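Local coordinates for protein F1 (Vaccinia virus ankara, PDB 4D2M) that binds the BH3 segment of pro-apoptotic Bim and probably thereby blocks apoptosis of the infected cell, at residues Y119-E124 with I142-E147. The protein carries 1 engineered substitution. Numbering follows the deposited sequence.
Sequences YDFNNE and ISFITE. Engineered in segment 119-124: Phe121 (natural residue Ile).
Phe121 reaches from helix 118-131 to Phe144 and Ile145 on helix 135-150. It is an engineered residue; the natural sequence has Ile here. Its CG lies anti to the backbone N (chi1 179°), which extends the ring toward the second helix. Phe144 has the same first torsion (chi1 176°) and extends back. The two rings form an offset edge-to-face pair, with the edge of Phe144 turned to the face of Phe121. Their centroids are 5.5 Å apart and their planes stand at 60°. Phe121 touches with the CE2 and CZ corner of its ring, and Phe144 with CD2 and CE2. Phe121 CZ lies 3.8 Å from both CD2 and CE2 of Phe144. Ile145 arrives differently. Its CB does not face helix 118-131, but the CG1 branch carries the CD1 methyl nearer. That methyl sits at the edge of the Phe121 ring, near its plane, with Ile145 CD1 3.7 Å from Phe121 CE2.

The fold is the all-helical Bcl-2-like fold of the M11L family, and this apolar contact lies at the BH3-binding groove. Phe121 and Phe144 each meet an apolar side chain of the bound peptide, so the aromatic pair also forms part of the peptide-binding surface. Within the chain, Phe144 packs on Met104, Met107 and Ala111 of helix 101-111. Ile145 rests on Leu165 of helix 155-169, and Met66 of a third subunit also packs on it. Behind the contact, Ile142 O accepts two bonds from Thr146, from N at 2.8 Å and from OG1 at 2.7 Å. The hydroxyl oxygen lies above the carbonyl plane.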
loop_
_atom_site.group_PDB
_atom_site.type_symbol
_atom_site.label_atom_id
_atom_site.label_comp_id
_atom_site.label_asym_id
_atom_site.label_seq_id
_atom_site.Cartn_x
_atom_site.Cartn_y
_atom_site.Cartn_z
ATOM N N TYR A 119 -1.698 13.407 0.861
ATOM C CA TYR A 119 -0.396 13.743 1.434
ATOM C C TYR A 119 -0.335 15.221 1.809
ATOM O O TYR A 119 -0.042 15.570 2.952
ATOM C CB TYR A 119 0.738 13.418 0.458
ATOM C CG TYR A 119 0.740 12.001 -0.072
ATOM C CD1 TYR A 119 1.114 10.937 0.737
ATOM C CD2 TYR A 119 0.389 11.733 -1.388
ATOM C CE1 TYR A 119 1.125 9.643 0.253
ATOM C CE2 TYR A 119 0.397 10.441 -1.880
ATOM C CZ TYR A 119 0.766 9.401 -1.056
ATOM O OH TYR A 119 0.777 8.114 -1.543
ATOM N N ASP A 120 -0.622 16.084 0.838
ATOM C CA ASP A 120 -0.593 17.526 1.061
ATOM C C ASP A 120 -1.669 17.966 2.047
ATOM O O ASP A 120 -1.437 18.864 2.854
ATOM C CB ASP A 120 -0.766 18.285 -0.257
ATOM C CG ASP A 120 0.474 18.231 -1.132
ATOM O OD1 ASP A 120 1.594 18.219 -0.581
ATOM O OD2 ASP A 120 0.328 18.210 -2.372
ATOM N N PHE A 121 -2.845 17.350 1.980
ATOM C CA PHE A 121 -3.920 17.712 2.898
ATOM C C PHE A 121 -3.524 17.380 4.331
ATOM O O PHE A 121 -3.770 18.165 5.243
ATOM C CB PHE A 121 -5.231 17.007 2.541
ATOM C CG PHE A 121 -6.363 17.341 3.474
ATOM C CD1 PHE A 121 -6.880 18.625 3.520
ATOM C CD2 PHE A 121 -6.888 16.384 4.326
ATOM C CE1 PHE A 121 -7.913 18.944 4.386
ATOM C CE2 PHE A 121 -7.922 16.698 5.192
ATOM C CZ PHE A 121 -8.432 17.979 5.223
ATOM N N ASN A 122 -2.910 16.216 4.522
ATOM C CA ASN A 122 -2.421 15.819 5.836
ATOM C C ASN A 122 -1.522 16.885 6.448
ATOM O O ASN A 122 -1.660 17.227 7.621
ATOM C CB ASN A 122 -1.659 14.499 5.747
ATOM C CG ASN A 122 -1.023 14.108 7.069
ATOM O OD1 ASN A 122 -1.674 13.529 7.937
ATOM N ND2 ASN A 122 0.254 14.434 7.230
ATOM N N ASN A 123 -0.612 17.414 5.636
ATOM C CA ASN A 123 0.350 18.408 6.093
ATOM C C ASN A 123 -0.315 19.736 6.452
ATOM O O ASN A 123 0.092 20.401 7.404
ATOM C CB ASN A 123 1.427 18.628 5.023
ATOM C CG ASN A 123 2.289 17.393 4.800
ATOM O OD1 ASN A 123 2.298 16.472 5.618
ATOM N ND2 ASN A 123 3.025 17.374 3.691
ATOM N N GLU A 124 -1.337 20.118 5.693
ATOM C CA GLU A 124 -2.083 21.338 5.984
ATOM C C GLU A 124 -2.893 21.181 7.266
ATOM O O GLU A 124 -2.995 22.112 8.061
ATOM C CB GLU A 124 -3.010 21.704 4.822
ATOM C CG GLU A 124 -2.292 21.999 3.512
ATOM C CD GLU A 124 -1.275 23.121 3.626
ATOM O OE1 GLU A 124 -1.438 23.993 4.505
ATOM O OE2 GLU A 124 -0.307 23.126 2.835
ATOM N N ILE A 142 -12.004 14.910 11.518
ATOM C CA ILE A 142 -12.424 13.519 11.566
ATOM C C ILE A 142 -13.684 13.325 10.726
ATOM O O ILE A 142 -13.760 12.405 9.912
ATOM C CB ILE A 142 -12.687 13.058 13.014
ATOM C CG1 ILE A 142 -11.390 13.114 13.824
ATOM C CG2 ILE A 142 -13.246 11.638 13.038
ATOM C CD1 ILE A 142 -11.588 13.000 15.327
ATOM N N SER A 143 -14.663 14.202 10.922
ATOM C CA SER A 143 -15.919 14.122 10.186
ATOM C C SER A 143 -15.685 14.248 8.683
ATOM O O SER A 143 -16.290 13.529 7.892
ATOM C CB SER A 143 -16.893 15.203 10.660
ATOM O OG SER A 143 -17.387 14.912 11.957
ATOM N N PHE A 144 -14.804 15.161 8.290
ATOM C CA PHE A 144 -14.502 15.341 6.876
ATOM C C PHE A 144 -13.796 14.110 6.309
ATOM O O PHE A 144 -14.160 13.621 5.241
ATOM C CB PHE A 144 -13.646 16.586 6.652
ATOM C CG PHE A 144 -13.230 16.775 5.223
ATOM C CD1 PHE A 144 -14.156 17.147 4.264
ATOM C CD2 PHE A 144 -11.918 16.570 4.836
ATOM C CE1 PHE A 144 -13.781 17.315 2.948
ATOM C CE2 PHE A 144 -11.536 16.738 3.521
ATOM C CZ PHE A 144 -12.467 17.110 2.576
ATOM N N ILE A 145 -12.794 13.609 7.027
ATOM C CA ILE A 145 -12.057 12.426 6.591
ATOM C C ILE A 145 -12.987 11.218 6.524
ATOM O O ILE A 145 -12.857 10.375 5.636
ATOM C CB ILE A 145 -10.869 12.107 7.532
ATOM C CG1 ILE A 145 -9.809 13.211 7.456
ATOM C CG2 ILE A 145 -10.237 10.753 7.191
ATOM C CD1 ILE A 145 -9.174 13.386 6.091
ATOM N N THR A 146 -13.916 11.136 7.470
ATOM C CA THR A 146 -14.897 10.063 7.472
ATOM C C THR A 146 -15.750 10.137 6.209
ATOM O O THR A 146 -16.048 9.116 5.597
ATOM C CB THR A 146 -15.801 10.130 8.715
ATOM O OG1 THR A 146 -14.992 10.047 9.894
ATOM C CG2 THR A 146 -16.806 8.990 8.714
ATOM N N GLU A 147 -16.125 11.352 5.819
ATOM C CA GLU A 147 -16.923 11.562 4.615
ATOM C C GLU A 147 -16.147 11.182 3.356
ATOM O O GLU A 147 -16.717 10.632 2.415
ATOM C CB GLU A 147 -17.383 13.019 4.523
ATOM C CG GLU A 147 -18.891 13.182 4.463
ATOM C CD GLU A 147 -19.491 12.593 3.203
ATOM O OE1 GLU A 147 -19.085 13.011 2.099
ATOM O OE2 GLU A 147 -20.370 11.714 3.316
#